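PDB 6CTZ: gentamicin resistance protein from Enterococcus gallinarum, which phosphorylates aminoglycoside antibiotics such as kanamycin at the 2'' hydroxyl, probably with GTP as the phosphate donor, and so confers resistance to them. Local coordinates for residues P137-K142 against D217-D222; E150-Q155 against Y269-L274; R187-D192 against P223-V228. The protein carries 2 engineered substitutions. All coordinates share one frame; numbering follows the deposited sequence.

Contact 1: residues P137-K142 against D217-D222. With KAN (kanamycin a), chain E.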
# COMPACT_ATOMS: atom_id res chain seq x y z
N PRO A 137 -10.20 -10.13 1.19
CA PRO A 137 -11.58 -9.67 1.01
C PRO A 137 -11.82 -9.23 -0.42
O PRO A 137 -10.91 -8.80 -1.14
CB PRO A 137 -11.67 -8.47 1.96
CG PRO A 137 -10.28 -7.92 1.96
CD PRO A 137 -9.37 -9.13 1.89
N VAL A 138 -13.08 -9.33 -0.83
CA VAL A 138 -13.52 -8.79 -2.11
C VAL A 138 -14.07 -7.40 -1.83
O VAL A 138 -15.08 -7.25 -1.13
CB VAL A 138 -14.58 -9.69 -2.77
CG1 VAL A 138 -15.07 -9.07 -4.07
CG2 VAL A 138 -14.01 -11.10 -3.00
N THR A 139 -13.39 -6.38 -2.34
CA THR A 139 -13.73 -4.99 -2.08
C THR A 139 -14.31 -4.42 -3.36
O THR A 139 -13.56 -4.13 -4.30
CB THR A 139 -12.49 -4.19 -1.70
OG1 THR A 139 -11.88 -4.77 -0.54
CG2 THR A 139 -12.86 -2.72 -1.42
N ASN A 140 -15.62 -4.22 -3.38
CA ASN A 140 -16.25 -3.47 -4.46
C ASN A 140 -15.84 -2.01 -4.35
O ASN A 140 -16.30 -1.30 -3.45
CB ASN A 140 -17.77 -3.62 -4.37
CG ASN A 140 -18.49 -2.97 -5.53
OD1 ASN A 140 -18.19 -1.84 -5.92
ND2 ASN A 140 -19.46 -3.68 -6.09
N LEU A 141 -14.98 -1.55 -5.26
CA LEU A 141 -14.39 -0.23 -5.12
C LEU A 141 -15.42 0.88 -5.31
O LEU A 141 -15.33 1.93 -4.65
CB LEU A 141 -13.21 -0.08 -6.08
CG LEU A 141 -12.36 1.17 -5.89
CD1 LEU A 141 -11.98 1.35 -4.43
CD2 LEU A 141 -11.12 1.09 -6.77
N LYS A 142 -16.40 0.68 -6.19
CA LYS A 142 -17.44 1.68 -6.37
C LYS A 142 -18.19 1.93 -5.07
O LYS A 142 -18.44 3.08 -4.69
CB LYS A 142 -18.40 1.24 -7.47
CG LYS A 142 -19.46 2.27 -7.80
CD LYS A 142 -20.46 1.74 -8.81
CE LYS A 142 -21.49 2.79 -9.19
NZ LYS A 142 -22.43 2.32 -10.24
N ASP A 217 -3.02 -4.65 2.89
CA ASP A 217 -4.18 -4.13 2.17
C ASP A 217 -4.56 -5.00 0.98
O ASP A 217 -5.38 -4.58 0.16
CB ASP A 217 -3.94 -2.68 1.74
CG ASP A 217 -4.01 -1.72 2.90
OD1 ASP A 217 -5.05 -1.69 3.60
OD2 ASP A 217 -3.02 -0.99 3.13
N ALA A 218 -4.01 -6.20 0.86
CA ALA A 218 -4.33 -7.06 -0.27
C ALA A 218 -5.84 -7.28 -0.35
O ALA A 218 -6.52 -7.50 0.66
CB ALA A 218 -3.61 -8.40 -0.17
N ALA A 219 -6.37 -7.21 -1.57
CA ALA A 219 -7.81 -7.27 -1.77
C ALA A 219 -8.08 -7.81 -3.16
O ALA A 219 -7.21 -7.78 -4.03
CB ALA A 219 -8.45 -5.88 -1.60
N ILE A 220 -9.29 -8.31 -3.36
CA ILE A 220 -9.80 -8.57 -4.71
C ILE A 220 -10.55 -7.31 -5.10
O ILE A 220 -11.61 -7.00 -4.54
CB ILE A 220 -10.72 -9.80 -4.75
CG1 ILE A 220 -9.99 -11.04 -4.20
CG2 ILE A 220 -11.22 -10.01 -6.18
CD1 ILE A 220 -8.67 -11.31 -4.85
N SER A 221 -9.97 -6.53 -6.01
CA SER A 221 -10.51 -5.21 -6.29
C SER A 221 -10.08 -4.76 -7.68
O SER A 221 -9.67 -5.58 -8.51
CB SER A 221 -10.08 -4.22 -5.19
OG SER A 221 -10.83 -3.02 -5.25
N ASP A 222 -10.16 -3.47 -7.93
CA ASP A 222 -9.84 -2.93 -9.24
C ASP A 222 -8.32 -2.90 -9.41
O ASP A 222 -7.64 -2.21 -8.64
CB ASP A 222 -10.40 -1.52 -9.33
CG ASP A 222 -10.28 -0.91 -10.71
OD1 ASP A 222 -9.45 -1.38 -11.53
OD2 ASP A 222 -11.01 0.06 -10.97
C1 KAN E . -0.18 10.28 2.55
C2 KAN E . -0.80 11.48 1.83
C3 KAN E . 0.29 12.23 1.09
C4 KAN E . 1.31 12.68 2.12
C5 KAN E . 1.89 11.48 2.87
C6 KAN E . 2.86 11.91 3.97
C7 KAN E . 0.76 5.20 1.35
C8 KAN E . 0.08 5.72 2.62
C9 KAN E . -0.39 7.16 2.41
C10 KAN E . 0.76 8.08 1.99
C11 KAN E . 1.47 7.51 0.76
C12 KAN E . 1.95 6.08 1.00
C13 KAN E . -1.53 4.79 4.19
C14 KAN E . -1.99 3.39 4.54
C15 KAN E . -3.11 2.99 3.56
C16 KAN E . -4.23 4.02 3.62
C17 KAN E . -3.67 5.40 3.37
C18 KAN E . -4.77 6.44 3.56
N1 KAN E . 3.32 10.73 4.66
N2 KAN E . 2.61 8.34 0.38
N3 KAN E . 1.18 3.82 1.56
N4 KAN E . -3.64 1.66 3.85
O5 KAN E . 0.88 10.64 3.44
O6 KAN E . -1.78 11.00 0.90
O7 KAN E . -0.26 13.38 0.42
O8 KAN E . 2.36 13.38 1.45
O9 KAN E . 0.28 9.36 1.56
O10 KAN E . -0.93 7.66 3.64
O11 KAN E . -1.03 4.83 2.86
O12 KAN E . -2.63 5.68 4.30
O13 KAN E . -0.86 2.51 4.47
O14 KAN E . -5.23 3.76 2.63
O15 KAN E . -4.23 7.74 3.31

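Contact 2: residues E150-Q155 against Y269-L274. With KAN (kanamycin a), chain E.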
# COMPACT_ATOMS: atom_id res chain seq x y z
N GLU A 150 -19.99 9.83 1.49
CA GLU A 150 -20.89 10.16 2.60
C GLU A 150 -20.11 10.64 3.82
O GLU A 150 -20.55 11.57 4.51
CB GLU A 150 -21.76 8.95 2.94
CG GLU A 150 -22.60 8.46 1.77
CD GLU A 150 -23.30 7.14 2.07
OE1 GLU A 150 -23.17 6.64 3.20
OE2 GLU A 150 -23.98 6.62 1.16
N ALA A 151 -18.98 10.04 4.12
CA ALA A 151 -18.19 10.45 5.24
C ALA A 151 -17.60 11.82 5.05
O ALA A 151 -17.45 12.55 5.98
CB ALA A 151 -17.09 9.44 5.50
N VAL A 152 -17.28 12.17 3.83
CA VAL A 152 -16.69 13.44 3.54
C VAL A 152 -17.71 14.55 3.75
O VAL A 152 -17.42 15.58 4.26
CB VAL A 152 -16.06 13.41 2.12
CG1 VAL A 152 -15.33 14.68 1.78
CG2 VAL A 152 -15.06 12.31 2.10
N GLU A 153 -18.94 14.27 3.37
CA GLU A 153 -20.00 15.23 3.50
C GLU A 153 -20.21 15.62 4.94
O GLU A 153 -20.38 16.74 5.27
CB GLU A 153 -21.26 14.61 3.01
CG GLU A 153 -22.45 15.53 3.14
CD GLU A 153 -23.10 15.86 1.82
OE1 GLU A 153 -23.28 14.98 0.97
OE2 GLU A 153 -23.43 17.02 1.62
N ASP A 154 -20.19 14.62 5.77
CA ASP A 154 -20.38 14.72 7.19
C ASP A 154 -19.21 15.27 8.01
O ASP A 154 -19.38 16.12 8.86
CB ASP A 154 -20.57 13.29 7.63
CG ASP A 154 -21.00 13.20 9.00
OD1 ASP A 154 -21.89 13.95 9.32
OD2 ASP A 154 -20.45 12.38 9.77
N GLN A 155 -18.03 14.77 7.75
CA GLN A 155 -16.88 15.09 8.59
C GLN A 155 -15.92 16.09 7.96
O GLN A 155 -15.20 16.77 8.70
CB GLN A 155 -16.10 13.82 8.92
CG GLN A 155 -16.97 12.69 9.44
CD GLN A 155 -16.16 11.47 9.80
OE1 GLN A 155 -15.17 11.57 10.53
NE2 GLN A 155 -16.56 10.32 9.28
N TYR A 269 -6.86 10.39 3.83
CA TYR A 269 -5.78 10.81 4.71
C TYR A 269 -6.27 11.84 5.72
O TYR A 269 -5.96 11.75 6.91
CB TYR A 269 -4.64 11.39 3.86
CG TYR A 269 -3.40 11.74 4.64
CD1 TYR A 269 -2.61 10.74 5.21
CD2 TYR A 269 -3.00 13.06 4.79
CE1 TYR A 269 -1.46 11.06 5.91
CE2 TYR A 269 -1.86 13.38 5.50
CZ TYR A 269 -1.09 12.38 6.06
OH TYR A 269 0.05 12.71 6.75
N LEU A 270 -7.06 12.81 5.26
CA LEU A 270 -7.66 13.78 6.18
C LEU A 270 -8.59 13.09 7.17
O LEU A 270 -8.58 13.42 8.37
CB LEU A 270 -8.39 14.86 5.39
CG LEU A 270 -9.16 15.88 6.23
CD1 LEU A 270 -8.23 16.54 7.24
CD2 LEU A 270 -9.79 16.90 5.32
N LEU A 271 -9.40 12.14 6.71
CA LEU A 271 -10.32 11.45 7.61
C LEU A 271 -9.57 10.71 8.71
O LEU A 271 -10.03 10.64 9.86
CB LEU A 271 -11.21 10.49 6.83
CG LEU A 271 -12.42 11.14 6.17
CD1 LEU A 271 -13.09 10.16 5.24
CD2 LEU A 271 -13.40 11.62 7.24
N GLU A 272 -8.40 10.15 8.39
CA GLU A 272 -7.58 9.50 9.41
C GLU A 272 -7.10 10.51 10.45
O GLU A 272 -7.07 10.21 11.65
CB GLU A 272 -6.39 8.79 8.76
CG GLU A 272 -6.76 7.58 7.92
CD GLU A 272 -7.02 6.34 8.75
OE1 GLU A 272 -7.53 5.35 8.18
OE2 GLU A 272 -6.70 6.34 9.96
N GLY A 273 -6.73 11.71 10.01
CA GLY A 273 -6.34 12.74 10.95
C GLY A 273 -7.49 13.20 11.82
O GLY A 273 -7.31 13.46 13.02
N LEU A 274 -8.69 13.30 11.24
CA LEU A 274 -9.86 13.65 12.03
C LEU A 274 -10.18 12.57 13.06
O LEU A 274 -10.52 12.87 14.21
CB LEU A 274 -11.05 13.87 11.10
CG LEU A 274 -11.00 15.15 10.26
CD1 LEU A 274 -11.99 15.08 9.11
CD2 LEU A 274 -11.27 16.36 11.13
C1 KAN E . -0.18 10.28 2.55
C2 KAN E . -0.80 11.48 1.83
C3 KAN E . 0.29 12.23 1.09
C4 KAN E . 1.31 12.68 2.12
C5 KAN E . 1.89 11.48 2.87
C6 KAN E . 2.86 11.91 3.97
C7 KAN E . 0.76 5.20 1.35
C8 KAN E . 0.08 5.72 2.62
C9 KAN E . -0.39 7.16 2.41
C10 KAN E . 0.76 8.08 1.99
C11 KAN E . 1.47 7.51 0.76
C12 KAN E . 1.95 6.08 1.00
C13 KAN E . -1.53 4.79 4.19
C14 KAN E . -1.99 3.39 4.54
C15 KAN E . -3.11 2.99 3.56
C16 KAN E . -4.23 4.02 3.62
C17 KAN E . -3.67 5.40 3.37
C18 KAN E . -4.77 6.44 3.56
N1 KAN E . 3.32 10.73 4.66
N2 KAN E . 2.61 8.34 0.38
N3 KAN E . 1.18 3.82 1.56
N4 KAN E . -3.64 1.66 3.85
O5 KAN E . 0.88 10.64 3.44
O6 KAN E . -1.78 11.00 0.90
O7 KAN E . -0.26 13.38 0.42
O8 KAN E . 2.36 13.38 1.45
O9 KAN E . 0.28 9.36 1.56
O10 KAN E . -0.93 7.66 3.64
O11 KAN E . -1.03 4.83 2.86
O12 KAN E . -2.63 5.68 4.30
O13 KAN E . -0.86 2.51 4.47
O14 KAN E . -5.23 3.76 2.63
O15 KAN E . -4.23 7.74 3.31

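Contact 3: residues R187-D192 against P223-V228. With KAN (kanamycin a), chain E.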
# COMPACT_ATOMS: atom_id res chain seq x y z
N ARG A 187 -9.32 -8.27 -9.55
CA ARG A 187 -8.09 -9.04 -9.50
C ARG A 187 -7.52 -8.92 -8.10
O ARG A 187 -7.87 -8.01 -7.34
CB ARG A 187 -7.02 -8.43 -10.42
CG ARG A 187 -7.44 -8.20 -11.85
CD ARG A 187 -7.52 -9.50 -12.61
NE ARG A 187 -7.90 -9.24 -13.99
CZ ARG A 187 -8.22 -10.18 -14.87
NH1 ARG A 187 -8.20 -11.45 -14.50
NH2 ARG A 187 -8.57 -9.85 -16.11
N LEU A 188 -6.61 -9.84 -7.75
CA LEU A 188 -5.78 -9.62 -6.57
C LEU A 188 -4.93 -8.37 -6.77
O LEU A 188 -4.25 -8.25 -7.78
CB LEU A 188 -4.86 -10.81 -6.34
CG LEU A 188 -3.89 -10.65 -5.15
CD1 LEU A 188 -4.64 -10.53 -3.83
CD2 LEU A 188 -2.90 -11.79 -5.11
N ILE A 189 -5.00 -7.44 -5.81
CA ILE A 189 -4.13 -6.27 -5.79
C ILE A 189 -3.32 -6.25 -4.50
O ILE A 189 -3.74 -6.80 -3.47
CB ILE A 189 -4.89 -4.94 -5.97
CG1 ILE A 189 -5.80 -4.62 -4.78
CG2 ILE A 189 -5.71 -4.95 -7.26
CD1 ILE A 189 -6.33 -3.20 -4.78
N HIS A 190 -2.16 -5.59 -4.56
CA HIS A 190 -1.37 -5.37 -3.34
C HIS A 190 -2.10 -4.43 -2.39
O HIS A 190 -2.16 -4.68 -1.18
CB HIS A 190 0.00 -4.83 -3.73
CG HIS A 190 0.89 -4.49 -2.57
ND1 HIS A 190 0.75 -3.33 -1.84
CD2 HIS A 190 1.95 -5.14 -2.05
CE1 HIS A 190 1.69 -3.29 -0.91
NE2 HIS A 190 2.43 -4.38 -1.01
N GLY A 191 -2.69 -3.36 -2.93
CA GLY A 191 -3.55 -2.49 -2.17
C GLY A 191 -2.87 -1.33 -1.47
O GLY A 191 -3.56 -0.42 -1.02
N ASP A 192 -1.54 -1.33 -1.37
CA ASP A 192 -0.83 -0.23 -0.73
C ASP A 192 0.55 -0.11 -1.39
O ASP A 192 1.59 -0.13 -0.73
CB ASP A 192 -0.75 -0.47 0.78
CG ASP A 192 -0.46 0.78 1.57
OD1 ASP A 192 -0.78 1.90 1.11
OD2 ASP A 192 0.07 0.65 2.70
N PRO A 223 -7.76 -3.61 -10.39
CA PRO A 223 -6.29 -3.58 -10.56
C PRO A 223 -5.74 -2.19 -10.79
O PRO A 223 -4.57 -1.93 -10.47
CB PRO A 223 -6.06 -4.52 -11.76
CG PRO A 223 -7.38 -4.51 -12.51
CD PRO A 223 -8.42 -4.43 -11.43
N ASP A 224 -6.54 -1.27 -11.34
CA ASP A 224 -6.04 0.09 -11.53
C ASP A 224 -5.74 0.79 -10.21
O ASP A 224 -5.01 1.79 -10.20
CB ASP A 224 -7.04 0.91 -12.34
CG ASP A 224 -7.19 0.40 -13.76
OD1 ASP A 224 -6.24 -0.24 -14.27
OD2 ASP A 224 -8.23 0.67 -14.39
N TYR A 225 -6.29 0.30 -9.09
CA TYR A 225 -5.97 0.93 -7.81
C TYR A 225 -4.49 0.80 -7.47
O TYR A 225 -3.95 1.66 -6.77
CB TYR A 225 -6.83 0.37 -6.67
CG TYR A 225 -6.66 1.21 -5.44
CD1 TYR A 225 -7.35 2.41 -5.31
CD2 TYR A 225 -5.74 0.86 -4.44
CE1 TYR A 225 -7.17 3.23 -4.21
CE2 TYR A 225 -5.55 1.68 -3.33
CZ TYR A 225 -6.28 2.86 -3.23
OH TYR A 225 -6.09 3.69 -2.14
N ASP A 226 -3.81 -0.23 -7.98
CA ASP A 226 -2.39 -0.37 -7.65
C ASP A 226 -1.52 0.66 -8.34
O ASP A 226 -0.30 0.66 -8.12
CB ASP A 226 -1.89 -1.80 -7.91
CG ASP A 226 -2.00 -2.71 -6.68
OD1 ASP A 226 -2.32 -2.23 -5.56
OD2 ASP A 226 -1.75 -3.92 -6.85
N TYR A 227 -2.09 1.56 -9.14
CA TYR A 227 -1.34 2.69 -9.64
C TYR A 227 -1.39 3.92 -8.73
O TYR A 227 -0.65 4.87 -8.99
CB TYR A 227 -1.86 3.11 -11.02
CG TYR A 227 -1.60 2.13 -12.13
CD1 TYR A 227 -0.31 1.89 -12.60
CD2 TYR A 227 -2.65 1.48 -12.77
CE1 TYR A 227 -0.06 1.02 -13.63
CE2 TYR A 227 -2.42 0.60 -13.82
CZ TYR A 227 -1.12 0.37 -14.24
OH TYR A 227 -0.85 -0.48 -15.29
N VAL A 228 -2.22 3.92 -7.68
CA VAL A 228 -2.52 5.18 -6.97
C VAL A 228 -1.26 5.81 -6.38
O VAL A 228 -1.06 7.03 -6.52
CB VAL A 228 -3.65 5.01 -5.93
CG1 VAL A 228 -3.27 4.08 -4.80
CG2 VAL A 228 -4.05 6.38 -5.37
C1 KAN E . -0.18 10.28 2.55
C2 KAN E . -0.80 11.48 1.83
C3 KAN E . 0.29 12.23 1.09
C4 KAN E . 1.31 12.68 2.12
C5 KAN E . 1.89 11.48 2.87
C6 KAN E . 2.86 11.91 3.97
C7 KAN E . 0.76 5.20 1.35
C8 KAN E . 0.08 5.72 2.62
C9 KAN E . -0.39 7.16 2.41
C10 KAN E . 0.76 8.08 1.99
C11 KAN E . 1.47 7.51 0.76
C12 KAN E . 1.95 6.08 1.00
C13 KAN E . -1.53 4.79 4.19
C14 KAN E . -1.99 3.39 4.54
C15 KAN E . -3.11 2.99 3.56
C16 KAN E . -4.23 4.02 3.62
C17 KAN E . -3.67 5.40 3.37
C18 KAN E . -4.77 6.44 3.56
N1 KAN E . 3.32 10.73 4.66
N2 KAN E . 2.61 8.34 0.38
N3 KAN E . 1.18 3.82 1.56
N4 KAN E . -3.64 1.66 3.85
O5 KAN E . 0.88 10.64 3.44
O6 KAN E . -1.78 11.00 0.90
O7 KAN E . -0.26 13.38 0.42
O8 KAN E . 2.36 13.38 1.45
O9 KAN E . 0.28 9.36 1.56
O10 KAN E . -0.93 7.66 3.64
O11 KAN E . -1.03 4.83 2.86
O12 KAN E . -2.63 5.68 4.30
O13 KAN E . -0.86 2.51 4.47
O14 KAN E . -5.23 3.76 2.63
O15 KAN E . -4.23 7.74 3.31

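Contact 1: residues P137-K142 against D217-D222
V138 and I220 sit at the middle of a short backbone bridge between P137-K142 and D217-D222. I220 N donates to P137 O at 2.8 Å in an almost linear bond. T139 N returns a bond of 2.9 Å to I220 O. The backbone N and O of I220 are both bonded to P137-K142, the pattern of a parallel bridge. Beside the bridge, V138 CG2 lies 3.9 Å from I220 CB. It gets there because CG2 stands anti to the carbonyl carbon, with CG1 anti to the backbone N (chi1 177°). The CB of I220 faces P137-K142, but its side chain then leads away.

S221 OG, anti to its own backbone N (chi1 -166°), donates a third bond to T139 O at 3.1 Å. L141 CB touches the same hydroxyl, and L141 CD2 reaches D222 CB at 3.7 Å. T139 OG1 rests against the methyl of A219. P137 lays its ring carbon CD 3.5 Å from A218 O. D217 OD2 accepts a bond of 2.8 Å from N4 of kanamycin. D217 follows closely on D214, a magnesium ligand in what matches the DFG segment of kinases.

I220 continues into V128, A131 and I132 of helix 128-133. A219 and S221 also pair with I189 and R187 of strand 187-189. N140 caps the start of helix 141-155, and D222 forms a salt bridge with K257 of helix 251-276.

Contact 2: residues E150-Q155 against Y269-L274
The flat amide of Q155 meets L271 through a single methyl, CD2, which lies 3.7 Å from OE1 and 3.8 Å from CD. The two side chains cross at about a right angle. The other flat group, the Y269 ring, belongs to the kanamycin pocket. Y269, on the same helix as L271, faces the antibiotic. One face meets the kanamycin ring that holds C1 and C2, with C2 of kanamycin 3.8 Å above the plane and over the centre of the Y269 ring. Y269 CE1 comes 3.4 Å from kanamycin O5. The hydroxyl of Y269 is bonded to E284, and its ring meets that of W281.

L271 makes most of the contact on its helix. Its CD1 touches A151 CB at 4.1 Å and V152 CG2 at 4.3 Å. L274 adds CD1, 3.7 Å from Q155 O. The segment axes approach to 11.1 Å and their directions differ by 50°. The leucine side chains span the distance; A151 meets L271 with its CB. V156, just past helix 141-155, also packs on L271.

The contact is plain helix packing by van der Waals forces. Its polar member, Q155, meets leucine methyls, so the pairing is not directional.

Contact 3: residues R187-D192 against P223-V228
D226 grips the backbone of H190 and G191 with both carboxylate oxygens. OD2 accepts from H190 N at 2.9 Å, with an angle of 153° at the hydrogen. OD1 accepts from G191 N, also at 2.9 Å and at 162°. Each oxygen uses its syn lone pair, so the carboxylate forms a fork over two successive amides. These two bonds fix the rotation of the carboxylate and hold the turn after strand 187-189. Further along, D192 N donates to H190 ND1, close to the plane of the imidazole. The other ring nitrogen, NE2, is bonded to the carbonyl of I213.

The H190-G191-D192 run matches the HGD motif of the aminoglycoside phosphotransferases, which corresponds to the catalytic loop of protein kinases. D192 is the aspartate of that motif, in the position of the conserved catalytic-loop aspartate of kinases. Its OD2 accepts from kanamycin O13 at 2.7 Å, and its OD1 accepts from kanamycin N3 at 2.8 Å. Bound magnesium and GDP lie close by, and D217 lies beside D192.

The apolar contacts centre on I189. Its CG1 stands between the backbone N and the carbonyl carbon (chi1 67°), while CG2 is anti to the carbonyl carbon and reaches P223 CA at 3.6 Å. CD1 extends to Y225 CB at 4.1 Å. R187 CG lies 3.7 Å from P223 CG.

Aromatic contacts involve Y225. G191 O lies in the ring plane, at the edge, 3.7 Å from CE2. V228 CG1, from the same segment as Y225, lies above one face toward the rim. The ring also meets F261 of helix 251-276.

Overall arrangement
Contacts 1 and 3 are buried and joined through backbone pairing, with centres 8 Å apart. Contact 2 is farther out, partly buried, and touches neither; it shares helix 141-155 with contact 1. The chemistry changes with place. Contact 1 relies mostly on backbone bonds between a loop leading into helix 141-155 and the loop after strand 209-212. Contact 3 uses a carboxylate to hold the loop of the active site. Contact 2 is mostly van der Waals packing between helices. Each contributes one residue to the kanamycin pocket: D217 and D192 bind by hydrogen bonds, whereas Y269 offers its ring face.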